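Local atomic coordinates of N-acetyltransferase (Escherichia coli, PDB entry 6GTQ), a protein that probably transfers an acetyl group from acetyl-coenzyme A to an amine as a member of the GNAT family of N-acetyltransferases. Residues Tyr64-Gly69 against Leu96-Ile101; Asn90-Thr95 against Gly130-Phe135. The protein carries 1 engineered substitution. All coordinates share one frame; numbering follows the deposited sequence.

Contact 1: residues Tyr64-Gly69 against Leu96-Ile101; sequences YYTLCG and LGRLAI. With ACT (acetate ion), chain H.
Tyr64 and Thr66 meet Arg98 and Ala100 on one face of an antiparallel strand pair. With CG between the backbone N and the carbonyl carbon (chi1 78°), Tyr64 carries its ring across the neighbouring strand, CE2 3.6 Å from Ala100 CB and CE1 3.9 Å from Arg98 CB; its hydroxyl reaches Leu30 O. On the other face Leu99 CD1 lies against Tyr65 CB, while Leu67 CD2 comes within 4.1 Å of Leu96 CG, a layer covered by helix 110-129. Tyr64 and Ala100 exchange two backbone bonds. Tyr65 pairs with Leu99 and Leu67 with Leu96, leaving one residue extra on strand 96-101: a classic beta bulge at Gly97, common in this strand of GNAT enzymes. Gly97 N reaches Thr66 O at a long 3.2 Å. The Thr66 hydroxyl takes the same position (chi1 68°), where OG1 donates to an acetate O at 2.7 Å and accepts from a water also 2.7 Å away. Arg98, extended from CG to NE, donates from NH2 to that water in the guanidinium plane and makes a cation-pi contact with Phe33. Thr66 OG1 joins an acetate, probably from the crystallisation liquor, to a cation through water; such a setting might suit an anion.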
# COMPACT_ATOMS: atom_id res chain seq x y z
N TYR A 64 4.34 -8.54 2.98
CA TYR A 64 3.21 -7.92 3.66
C TYR A 64 3.02 -6.45 3.33
O TYR A 64 3.93 -5.78 2.82
CB TYR A 64 3.33 -8.11 5.18
CG TYR A 64 4.30 -7.20 5.91
CD1 TYR A 64 3.89 -5.96 6.41
CD2 TYR A 64 5.60 -7.62 6.20
CE1 TYR A 64 4.76 -5.14 7.13
CE2 TYR A 64 6.47 -6.82 6.95
CZ TYR A 64 6.04 -5.58 7.40
OH TYR A 64 6.89 -4.78 8.13
N TYR A 65 1.84 -5.94 3.67
CA TYR A 65 1.51 -4.52 3.58
C TYR A 65 0.51 -4.17 4.68
O TYR A 65 -0.19 -5.05 5.17
CB TYR A 65 1.10 -4.06 2.16
CG TYR A 65 -0.32 -4.35 1.72
CD1 TYR A 65 -1.38 -3.55 2.16
CD2 TYR A 65 -0.60 -5.33 0.77
CE1 TYR A 65 -2.69 -3.79 1.73
CE2 TYR A 65 -1.90 -5.56 0.32
CZ TYR A 65 -2.94 -4.78 0.80
OH TYR A 65 -4.23 -5.01 0.39
N THR A 66 0.52 -2.91 5.14
CA THR A 66 -0.40 -2.40 6.17
C THR A 66 -1.18 -1.20 5.65
O THR A 66 -0.62 -0.36 4.95
CB THR A 66 0.29 -2.12 7.53
OG1 THR A 66 1.18 -1.00 7.40
CG2 THR A 66 1.02 -3.32 8.10
N LEU A 67 -2.48 -1.14 5.99
CA LEU A 67 -3.39 -0.05 5.64
C LEU A 67 -4.06 0.51 6.87
O LEU A 67 -4.36 -0.22 7.83
CB LEU A 67 -4.53 -0.55 4.73
CG LEU A 67 -4.26 -0.92 3.30
CD1 LEU A 67 -5.52 -1.45 2.67
CD2 LEU A 67 -3.74 0.27 2.49
N CYS A 68 -4.35 1.82 6.81
CA CYS A 68 -5.09 2.54 7.84
C CYS A 68 -5.77 3.76 7.24
O CYS A 68 -5.21 4.42 6.38
CB CYS A 68 -4.24 2.90 9.05
SG CYS A 68 -5.21 3.49 10.46
N GLY A 69 -6.99 4.02 7.70
CA GLY A 69 -7.76 5.18 7.26
C GLY A 69 -7.09 6.46 7.72
O GLY A 69 -6.51 6.51 8.81
N LEU A 96 -1.06 3.55 3.06
CA LEU A 96 -0.31 2.30 2.98
C LEU A 96 1.01 2.69 3.65
O LEU A 96 1.83 3.39 3.05
CB LEU A 96 -0.08 1.89 1.52
CG LEU A 96 0.12 0.39 1.20
CD1 LEU A 96 0.18 0.18 -0.30
CD2 LEU A 96 1.39 -0.14 1.77
N GLY A 97 1.16 2.31 4.92
CA GLY A 97 2.31 2.69 5.74
C GLY A 97 3.53 1.79 5.72
O GLY A 97 4.61 2.22 6.12
N ARG A 98 3.36 0.54 5.30
CA ARG A 98 4.44 -0.45 5.26
C ARG A 98 4.24 -1.39 4.12
O ARG A 98 3.12 -1.85 3.88
CB ARG A 98 4.51 -1.25 6.58
CG ARG A 98 5.40 -0.63 7.63
CD ARG A 98 4.96 -0.99 9.02
NE ARG A 98 5.87 -0.47 10.03
CZ ARG A 98 5.51 0.25 11.09
NH1 ARG A 98 6.42 0.68 11.95
NH2 ARG A 98 4.23 0.52 11.31
N LEU A 99 5.33 -1.71 3.43
CA LEU A 99 5.38 -2.65 2.32
C LEU A 99 6.72 -3.35 2.38
O LEU A 99 7.76 -2.68 2.38
CB LEU A 99 5.15 -1.95 0.95
CG LEU A 99 5.15 -2.84 -0.31
CD1 LEU A 99 3.87 -3.64 -0.45
CD2 LEU A 99 5.33 -2.00 -1.55
N ALA A 100 6.70 -4.68 2.49
CA ALA A 100 7.92 -5.49 2.54
C ALA A 100 7.73 -6.78 1.78
O ALA A 100 6.69 -7.42 1.93
CB ALA A 100 8.30 -5.78 3.99
N ILE A 101 8.72 -7.16 0.97
CA ILE A 101 8.75 -8.40 0.18
C ILE A 101 10.01 -9.16 0.55
O ILE A 101 11.10 -8.57 0.55
CB ILE A 101 8.66 -8.13 -1.36
CG1 ILE A 101 7.35 -7.38 -1.77
CG2 ILE A 101 8.87 -9.40 -2.19
CD1 ILE A 101 5.99 -8.15 -1.63
C ACT H . -0.46 2.06 8.59
O ACT H . -0.52 1.06 7.92
OXT ACT H . -0.37 2.08 9.82
CH3 ACT H . -0.50 3.38 7.83
O HOH W 1 2.17 0.37 9.55

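Contact 2: residues Asn90-Thr95 against Gly130-Phe135; sequences NIPSVT and GIHGLF
Pro92 meets His132 through CD and CG, which press on the imidazole from ND1 to CE1; the closest pair is Pro92 CD and His132 ND1 at 3.5 Å. Beside them His132 N donates to Pro92 O at 3.0 Å, tying the two residues through backbone and rings alike. One residue further, Ser93 turns the opposite way, and its OG lies 3.4 Å from Phe135 CD1, at the edge of the ring and near its plane, with Ser93 CB beside the same edge. Phe135 has CG anti to its own carbonyl carbon (chi1 -74°), which places CD1 and CE1 alongside the serine. Val94 bonds strand 133-135 through both its N and its O: its N donates to Gly133 O, and its O receives Phe135 N in a nearly straight bond of 3.0 Å. Its CG2 rests 3.9 Å from Ile131 CG2, and the same Ile131 methyl comes within 3.6 Å of Ser93 CA. Leu134 bends CD1 back over the strand to 3.3 Å from Val94 O.

The two parallel strands are the ends of a beta-alpha-beta crossover whose helix is 110-129. The short segments cross at -42°, twisted while still hydrogen-bonded, in the central parallel pair of the GNAT fold.

Helix 110-129 closes the Val94, Ile131 and Leu134 side, through Val122, Ala125 and Met119. On the Ser93 and Thr95 side both hydroxyls hydrogen-bond to Ser70 OG, so one residue of strand 61-74 positions the pair. The same side also meets the chain of another protein, whose backbone hydrogen-bonds to Thr95 OG1 and whose side chains pack on Ile91, Ser93, Thr95 and Phe135.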
# COMPACT_ATOMS: atom_id res chain seq x y z
N ASN A 90 -10.25 19.18 3.66
CA ASN A 90 -10.00 17.83 4.17
C ASN A 90 -10.12 16.77 3.04
O ASN A 90 -10.95 16.92 2.15
CB ASN A 90 -11.04 17.56 5.26
CG ASN A 90 -10.97 16.23 5.94
OD1 ASN A 90 -10.28 16.06 6.95
ND2 ASN A 90 -11.73 15.27 5.42
N ILE A 91 -9.28 15.70 3.08
CA ILE A 91 -9.29 14.59 2.11
C ILE A 91 -9.48 13.24 2.83
O ILE A 91 -8.46 12.69 3.26
CB ILE A 91 -8.02 14.52 1.17
CG1 ILE A 91 -7.67 15.87 0.52
CG2 ILE A 91 -8.15 13.40 0.09
CD1 ILE A 91 -6.21 15.98 0.17
N PRO A 92 -10.69 12.62 2.89
CA PRO A 92 -10.79 11.26 3.44
C PRO A 92 -9.99 10.31 2.55
O PRO A 92 -10.18 10.30 1.32
CB PRO A 92 -12.28 10.95 3.41
CG PRO A 92 -12.86 11.88 2.39
CD PRO A 92 -12.01 13.11 2.41
N SER A 93 -9.00 9.62 3.14
CA SER A 93 -8.09 8.73 2.41
C SER A 93 -7.68 7.47 3.20
O SER A 93 -8.19 7.22 4.28
CB SER A 93 -6.85 9.51 1.98
OG SER A 93 -6.19 10.08 3.09
N VAL A 94 -6.79 6.67 2.61
CA VAL A 94 -6.22 5.48 3.23
C VAL A 94 -4.71 5.58 3.06
O VAL A 94 -4.23 5.94 1.98
CB VAL A 94 -6.77 4.16 2.64
CG1 VAL A 94 -6.08 2.95 3.27
CG2 VAL A 94 -8.29 4.07 2.80
N THR A 95 -3.96 5.27 4.11
CA THR A 95 -2.50 5.26 4.04
C THR A 95 -1.96 3.83 4.01
O THR A 95 -2.36 3.01 4.83
CB THR A 95 -1.90 6.09 5.19
OG1 THR A 95 -2.39 7.42 5.12
CG2 THR A 95 -0.38 6.12 5.15
N GLY A 130 -16.87 6.21 0.42
CA GLY A 130 -16.34 7.43 -0.19
C GLY A 130 -14.98 7.85 0.34
O GLY A 130 -14.90 8.50 1.38
N ILE A 131 -13.91 7.46 -0.38
CA ILE A 131 -12.49 7.71 -0.06
C ILE A 131 -11.85 8.24 -1.36
O ILE A 131 -11.98 7.61 -2.40
CB ILE A 131 -11.80 6.41 0.49
CG1 ILE A 131 -12.36 6.03 1.88
CG2 ILE A 131 -10.27 6.53 0.51
CD1 ILE A 131 -12.22 4.57 2.24
N HIS A 132 -11.23 9.42 -1.31
CA HIS A 132 -10.69 10.06 -2.51
C HIS A 132 -9.29 9.70 -2.98
O HIS A 132 -8.87 10.14 -4.04
CB HIS A 132 -10.87 11.57 -2.41
CG HIS A 132 -12.27 11.97 -2.11
ND1 HIS A 132 -12.61 12.78 -1.05
CD2 HIS A 132 -13.44 11.65 -2.72
CE1 HIS A 132 -13.92 12.95 -1.02
NE2 HIS A 132 -14.44 12.28 -2.03
N GLY A 133 -8.56 8.93 -2.19
CA GLY A 133 -7.22 8.55 -2.60
C GLY A 133 -6.45 7.67 -1.65
O GLY A 133 -6.92 7.34 -0.55
N LEU A 134 -5.25 7.29 -2.10
CA LEU A 134 -4.29 6.45 -1.40
C LEU A 134 -2.97 7.20 -1.27
O LEU A 134 -2.41 7.68 -2.27
CB LEU A 134 -4.08 5.09 -2.13
CG LEU A 134 -3.00 4.15 -1.58
CD1 LEU A 134 -3.36 3.59 -0.19
CD2 LEU A 134 -2.71 3.01 -2.53
N PHE A 135 -2.48 7.30 -0.01
CA PHE A 135 -1.19 7.89 0.35
C PHE A 135 -0.26 6.76 0.69
O PHE A 135 -0.69 5.72 1.18
CB PHE A 135 -1.32 8.85 1.53
CG PHE A 135 -1.97 10.16 1.17
CD1 PHE A 135 -3.34 10.32 1.25
CD2 PHE A 135 -1.20 11.24 0.72
CE1 PHE A 135 -3.94 11.54 0.91
CE2 PHE A 135 -1.80 12.45 0.38
CZ PHE A 135 -3.16 12.60 0.48

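In the fold
Strand 90-101 lies between strands 61-74 and 133-137, and each contact samples one of these neighbours, contact 1 the antiparallel and contact 2 the parallel; their centres are about 15 Å apart. The seam falls at Thr95 and Leu96. Here Cys68 O of contact 1 lies 2.7 Å from Thr95 N, and Leu96 N lies 2.9 Å from Phe135 O, both probable hydrogen bonds. Leu67 CD2 also packs on Val94 CG1 at 3.6 Å, continuing one apolar layer along the same face of the sheet. The acetate held by Thr66 sits about 4 Å from the side chain of Thr95, close to where the contacts join; though probably from the crystallisation liquor, it may mark a pocket.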